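Local coordinates for SusD superfamily protein (Bacteroides fragilis, PDB 3L22) that probably binds glycans at the outer membrane surface for uptake, and binds zinc ions, at residues Leu232-Thr237 with Arg356-Asp361; Pro149-Ala154 with Asn161-Ser166. One frame throughout, in Å; residues are numbered along the deposited sequence.

The two contacts come in series along the chain: contact 2 (149-154 with 161-166) closes before contact 1 (232-237 with 356-361) opens. Their centres are 44 Å apart, their nearest atoms about 33 Å apart, and they lie on opposite sides of the chain's centre, so neither touches the other. Contact 2 is local, joining two parts of the loop between helices 113-131 and 168-178. Contact 1 spans 119 residues and brings the loop between helix 217-225 and strand 249-253 against helix 345-359. They share no helix or strand. In each an arginine donates to a backbone carbonyl: in contact 1 from helix 345-359 to a loop, in contact 2 from one part of a loop to another.

Contact 1 of 2, residues Leu232-Thr237 with Arg356-Asp361; sequences LPEDVT and RGRSVD. With ZN (zinc ion), chain D.
Arg358 carries its CG anti to the backbone N (chi1 -174°), facing loop 232-237 from helix 345-359 of this helix-rich SusD fold, and further bends at chi2 and chi3 lead CD and NE alongside Pro233. Val236 puts CG1 anti to its own carbonyl carbon, where it meets the arginine. The guanidinium is thus held in a sandwich: Val236 CG1 covers one face, 3.6 Å from Arg358 NE, and Leu232 CB covers the opposite face, 3.9 Å from Arg358 NH1. At the edge, Arg358 NH1 donates to Pro233 O over 2.9 Å with an N-H...O angle of 166°, and the oxygen lies within 1° of the guanidinium plane. Salt bridges from NH1 to Glu248 and from NH2 to Glu388 further fix the rotation of the group, and would be expected to balance its charge. Beside this, Val236 CG1 also packs 3.5 Å from Ser359 OG.

Glu234 builds the metal side. Its chain bends at chi2, which sets CD; Glu234 OE2 then binds the zinc ion at 2.3 Å, and five waters complete a six-ligand shell in which Glu234 is the only protein ligand. Lys297 bridges the segments, pairing with both Glu234 OE1 and Arg358 O. Within the shell, water 1 lies 2.6 Å from Glu234 OE1 and probably donates to it, and water 2 reaches Gly357 O through a weak bond of 3.5 Å.

Contact 2 of 2, residues Pro149-Ala154 with Asn161-Ser166; sequences PLRLTA and NNMPRS
Pro149 and Arg165 mark the closest approach of the two backbones, with their CA atoms 4.3 Å apart; from there the segments run in broadly opposed directions and spread apart toward Ala154 and Asn161. Neither is regular helix or strand, and no direct backbone hydrogen bond joins them. Water 6 does so instead: it accepts from Leu150 N, donates to Pro164 O at 2.7 Å and also bonds to Ser166 OG, whose oxygen lies 3.6 Å from Leu150 CB.

Met163, deposited as selenomethionine, lies between the diverging chains, against Pro149, Leu150 and Arg151. Its CG is anti to the backbone N (chi1 -165°), and the chain stays straight as far as SE, which sits 3.5 Å from Leu150 O and 4.0 Å from Pro149 CB. Arg151 slides past this side chain in the opposite direction, extended from CG to NE. Its NH2 donates to Asn161 O over 2.8 Å at an N-H...O angle of 161°; the acceptor is near the guanidinium plane, while the donor stands 27° off the carbonyl plane. Pro149 CB lies 3.7 Å above one face of that guanidinium, offset toward its rim. Leu150 lies close to His174, a zinc-binding residue, which places this part of the loop beside a metal site.

The loop lies against three helices. Helix 430-435 adds Glu432, which salt-bridges to Arg151 NH2, while Trp85 and Tyr89 of helix 79-103 touch Pro149 and Arg151. Leu150 packs on Ile171 and His174 of helix 168-178.

Contact 1 of 2, residues Leu232-Thr237 with Arg356-Asp361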
loop_
_atom_site.group_PDB
_atom_site.type_symbol
_atom_site.label_atom_id
_atom_site.label_comp_id
_atom_site.label_asym_id
_atom_site.label_seq_id
_atom_site.Cartn_x
_atom_site.Cartn_y
_atom_site.Cartn_z
ATOM N N LEU A 232 -7.430 -18.216 -3.568
ATOM C CA LEU A 232 -6.909 -18.213 -2.237
ATOM C C LEU A 232 -6.366 -19.595 -1.980
ATOM O O LEU A 232 -7.131 -20.516 -1.706
ATOM C CB LEU A 232 -8.007 -17.920 -1.204
ATOM C CG LEU A 232 -8.752 -16.584 -1.263
ATOM C CD1 LEU A 232 -9.805 -16.522 -0.149
ATOM C CD2 LEU A 232 -7.758 -15.413 -1.191
ATOM N N PRO A 233 -5.039 -19.767 -2.077
ATOM C CA PRO A 233 -4.472 -21.069 -1.681
ATOM C C PRO A 233 -4.751 -21.388 -0.196
ATOM O O PRO A 233 -4.881 -20.484 0.620
ATOM C CB PRO A 233 -2.978 -20.868 -1.908
ATOM C CG PRO A 233 -2.886 -19.726 -2.908
ATOM C CD PRO A 233 -4.017 -18.848 -2.593
ATOM N N GLU A 234 -4.833 -22.660 0.147
ATOM C CA GLU A 234 -5.056 -23.063 1.538
ATOM C C GLU A 234 -3.876 -22.761 2.494
ATOM O O GLU A 234 -4.051 -22.686 3.714
ATOM C CB GLU A 234 -5.386 -24.559 1.602
ATOM C CG GLU A 234 -6.723 -24.897 0.956
ATOM C CD GLU A 234 -7.952 -24.340 1.726
ATOM O OE1 GLU A 234 -7.881 -23.814 2.869
ATOM O OE2 GLU A 234 -9.022 -24.449 1.150
ATOM N N ASP A 235 -2.684 -22.637 1.943
ATOM C CA ASP A 235 -1.475 -22.388 2.730
ATOM C C ASP A 235 -1.224 -20.875 2.725
ATOM O O ASP A 235 -0.838 -20.308 1.697
ATOM C CB ASP A 235 -0.312 -23.160 2.098
ATOM C CG ASP A 235 1.032 -22.988 2.840
ATOM O OD1 ASP A 235 1.248 -22.084 3.677
ATOM O OD2 ASP A 235 1.920 -23.800 2.546
ATOM N N VAL A 236 -1.360 -20.236 3.880
ATOM C CA VAL A 236 -1.161 -18.770 3.987
ATOM C C VAL A 236 0.322 -18.327 3.997
ATOM O O VAL A 236 0.586 -17.134 4.048
ATOM C CB VAL A 236 -1.871 -18.221 5.244
ATOM C CG1 VAL A 236 -3.373 -18.604 5.214
ATOM C CG2 VAL A 236 -1.169 -18.715 6.552
ATOM N N THR A 237 1.279 -19.268 3.996
ATOM C CA THR A 237 2.708 -18.942 4.071
ATOM C C THR A 237 3.397 -18.823 2.696
ATOM O O THR A 237 4.556 -18.419 2.624
ATOM C CB THR A 237 3.488 -19.949 4.942
ATOM O OG1 THR A 237 3.596 -21.203 4.275
ATOM C CG2 THR A 237 2.776 -20.171 6.330
ATOM N N ARG A 356 -12.198 -15.516 5.467
ATOM C CA ARG A 356 -12.044 -16.046 6.822
ATOM C C ARG A 356 -11.974 -17.571 6.806
ATOM O O ARG A 356 -11.173 -18.164 7.522
ATOM C CB ARG A 356 -13.176 -15.569 7.737
ATOM C CG ARG A 356 -13.068 -16.027 9.203
ATOM C CD ARG A 356 -14.113 -15.373 10.107
ATOM N NE ARG A 356 -13.992 -15.828 11.495
ATOM C CZ ARG A 356 -13.140 -15.334 12.397
ATOM N NH1 ARG A 356 -12.337 -14.324 12.118
ATOM N NH2 ARG A 356 -13.104 -15.845 13.618
ATOM N N GLY A 357 -12.833 -18.202 6.009
ATOM C CA GLY A 357 -12.847 -19.663 5.861
ATOM C C GLY A 357 -11.567 -20.279 5.338
ATOM O O GLY A 357 -11.293 -21.449 5.584
ATOM N N ARG A 358 -10.774 -19.509 4.600
ATOM C CA ARG A 358 -9.462 -19.988 4.194
ATOM C C ARG A 358 -8.557 -20.280 5.405
ATOM O O ARG A 358 -7.779 -21.257 5.374
ATOM C CB ARG A 358 -8.836 -19.079 3.151
ATOM C CG ARG A 358 -7.506 -19.599 2.562
ATOM C CD ARG A 358 -6.289 -19.022 3.219
ATOM N NE ARG A 358 -6.128 -17.580 3.064
ATOM C CZ ARG A 358 -5.452 -16.964 2.092
ATOM N NH1 ARG A 358 -4.884 -17.649 1.099
ATOM N NH2 ARG A 358 -5.343 -15.633 2.101
ATOM N N SER A 359 -8.695 -19.476 6.471
ATOM C CA SER A 359 -7.829 -19.588 7.639
ATOM C C SER A 359 -8.475 -20.172 8.912
ATOM O O SER A 359 -7.756 -20.654 9.793
ATOM C CB SER A 359 -7.241 -18.207 7.950
ATOM O OG SER A 359 -6.375 -17.771 6.908
ATOM N N VAL A 360 -9.804 -20.071 9.021
ATOM C CA VAL A 360 -10.553 -20.415 10.250
ATOM C C VAL A 360 -11.630 -21.419 9.885
ATOM O O VAL A 360 -12.457 -21.127 9.070
ATOM C CB VAL A 360 -11.244 -19.159 10.891
ATOM C CG1 VAL A 360 -12.116 -19.533 12.116
ATOM C CG2 VAL A 360 -10.176 -18.081 11.316
ATOM N N ASP A 361 -11.627 -22.591 10.485
ATOM C CA ASP A 361 -12.695 -23.588 10.254
ATOM C C ASP A 361 -14.086 -23.115 10.710
ATOM O O ASP A 361 -14.294 -22.807 11.888
ATOM C CB ASP A 361 -12.347 -24.853 11.021
ATOM C CG ASP A 361 -13.392 -25.957 10.862
ATOM O OD1 ASP A 361 -13.930 -26.169 9.753
ATOM O OD2 ASP A 361 -13.665 -26.624 11.876
HETATM ZN ZN ZN D . -10.986 -24.057 2.282
HETATM O O HOH W 1 -9.951 -23.576 4.397
HETATM O O HOH W 2 -13.049 -23.585 3.514
HETATM O O HOH W 3 -12.114 -24.361 0.222
HETATM O O HOH W 4 -10.735 -21.784 1.717
HETATM O O HOH W 5 -10.922 -26.147 3.457
#

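Contact 2 of 2, residues Pro149-Ala154 with Asn161-Ser166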
loop_
_atom_site.group_PDB
_atom_site.type_symbol
_atom_site.label_atom_id
_atom_site.label_comp_id
_atom_site.label_asym_id
_atom_site.label_seq_id
_atom_site.Cartn_x
_atom_site.Cartn_y
_atom_site.Cartn_z
ATOM N N PRO A 149 2.009 18.894 -4.532
ATOM C CA PRO A 149 2.133 19.375 -5.915
ATOM C C PRO A 149 1.964 18.271 -6.934
ATOM O O PRO A 149 2.578 17.191 -6.785
ATOM C CB PRO A 149 3.566 19.898 -5.979
ATOM C CG PRO A 149 3.937 20.174 -4.502
ATOM C CD PRO A 149 3.231 19.147 -3.748
ATOM N N LEU A 150 1.139 18.542 -7.950
ATOM C CA LEU A 150 0.850 17.571 -8.967
ATOM C C LEU A 150 1.854 17.812 -10.106
ATOM O O LEU A 150 1.576 18.547 -11.044
ATOM C CB LEU A 150 -0.613 17.694 -9.432
ATOM C CG LEU A 150 -1.131 16.683 -10.460
ATOM C CD1 LEU A 150 -0.706 15.234 -10.135
ATOM C CD2 LEU A 150 -2.656 16.774 -10.541
ATOM N N ARG A 151 3.032 17.207 -9.988
ATOM C CA ARG A 151 4.107 17.376 -10.979
ATOM C C ARG A 151 3.980 16.309 -12.070
ATOM O O ARG A 151 4.132 15.116 -11.800
ATOM C CB ARG A 151 5.475 17.278 -10.296
ATOM C CG ARG A 151 5.627 18.218 -9.090
ATOM C CD ARG A 151 7.045 18.330 -8.603
ATOM N NE ARG A 151 7.181 19.283 -7.505
ATOM C CZ ARG A 151 7.270 20.600 -7.635
ATOM N NH1 ARG A 151 7.265 21.197 -8.832
ATOM N NH2 ARG A 151 7.400 21.336 -6.536
ATOM N N LEU A 152 3.703 16.754 -13.295
ATOM C CA LEU A 152 3.461 15.863 -14.416
ATOM C C LEU A 152 4.345 16.110 -15.643
ATOM O O LEU A 152 4.222 15.399 -16.619
ATOM C CB LEU A 152 1.973 15.905 -14.793
ATOM C CG LEU A 152 0.993 15.448 -13.711
ATOM C CD1 LEU A 152 -0.471 15.740 -14.168
ATOM C CD2 LEU A 152 1.171 13.967 -13.347
ATOM N N THR A 153 5.265 17.055 -15.593
ATOM C CA THR A 153 6.138 17.343 -16.728
ATOM C C THR A 153 7.517 16.753 -16.488
ATOM O O THR A 153 7.939 16.618 -15.347
ATOM C CB THR A 153 6.291 18.841 -16.923
ATOM O OG1 THR A 153 6.734 19.407 -15.686
ATOM C CG2 THR A 153 4.940 19.502 -17.330
ATOM N N ALA A 154 8.213 16.406 -17.576
ATOM C CA ALA A 154 9.563 15.867 -17.506
ATOM C C ALA A 154 10.468 17.041 -17.170
ATOM O O ALA A 154 10.488 18.010 -17.908
ATOM C CB ALA A 154 9.957 15.227 -18.834
ATOM N N ASN A 161 10.305 24.395 -9.696
ATOM C CA ASN A 161 10.042 23.979 -8.313
ATOM C C ASN A 161 8.828 24.651 -7.652
ATOM O O ASN A 161 8.177 24.041 -6.791
ATOM C CB ASN A 161 11.274 24.210 -7.429
ATOM C CG ASN A 161 12.458 23.303 -7.791
ATOM O OD1 ASN A 161 12.298 22.205 -8.332
ATOM N ND2 ASN A 161 13.659 23.768 -7.466
ATOM N N ASN A 162 8.523 25.893 -8.039
ATOM C CA ASN A 162 7.390 26.593 -7.443
ATOM C C ASN A 162 6.061 26.054 -7.983
ATOM O O ASN A 162 5.791 26.130 -9.175
ATOM C CB ASN A 162 7.492 28.103 -7.649
ATOM C CG ASN A 162 8.720 28.712 -6.980
ATOM O OD1 ASN A 162 9.268 28.192 -6.012
ATOM N ND2 ASN A 162 9.143 29.839 -7.498
HETATM N N MSE A 163 5.254 25.477 -7.097
HETATM C CA MSE A 163 3.959 24.921 -7.470
HETATM C C MSE A 163 3.068 24.743 -6.240
HETATM O O MSE A 163 3.506 24.166 -5.239
HETATM C CB MSE A 163 4.107 23.557 -8.152
HETATM C CG MSE A 163 2.849 23.132 -8.859
HETATM SE SE MSE A 163 3.028 21.409 -9.682
HETATM C CE MSE A 163 4.075 21.913 -11.239
ATOM N N PRO A 164 1.804 25.199 -6.320
ATOM C CA PRO A 164 0.919 24.959 -5.207
ATOM C C PRO A 164 0.536 23.501 -5.089
ATOM O O PRO A 164 0.690 22.714 -6.038
ATOM C CB PRO A 164 -0.328 25.798 -5.529
ATOM C CG PRO A 164 -0.083 26.471 -6.802
ATOM C CD PRO A 164 1.137 25.916 -7.418
ATOM N N ARG A 165 0.028 23.170 -3.900
ATOM C CA ARG A 165 -0.474 21.845 -3.605
ATOM C C ARG A 165 -1.845 21.695 -4.271
ATOM O O ARG A 165 -2.640 22.618 -4.232
ATOM C CB ARG A 165 -0.592 21.653 -2.088
ATOM C CG ARG A 165 0.720 21.896 -1.314
ATOM C CD ARG A 165 0.484 22.075 0.192
ATOM N NE ARG A 165 0.081 20.803 0.800
ATOM C CZ ARG A 165 -0.298 20.640 2.068
ATOM N NH1 ARG A 165 -0.307 21.685 2.884
ATOM N NH2 ARG A 165 -0.656 19.413 2.512
ATOM N N SER A 166 -2.092 20.545 -4.901
ATOM C CA SER A 166 -3.432 20.168 -5.324
ATOM C C SER A 166 -4.186 19.589 -4.142
ATOM O O SER A 166 -3.571 19.236 -3.129
ATOM C CB SER A 166 -3.350 19.129 -6.431
ATOM O OG SER A 166 -2.900 19.761 -7.611
HETATM O O HOH W 6 -0.489 21.029 -7.851
#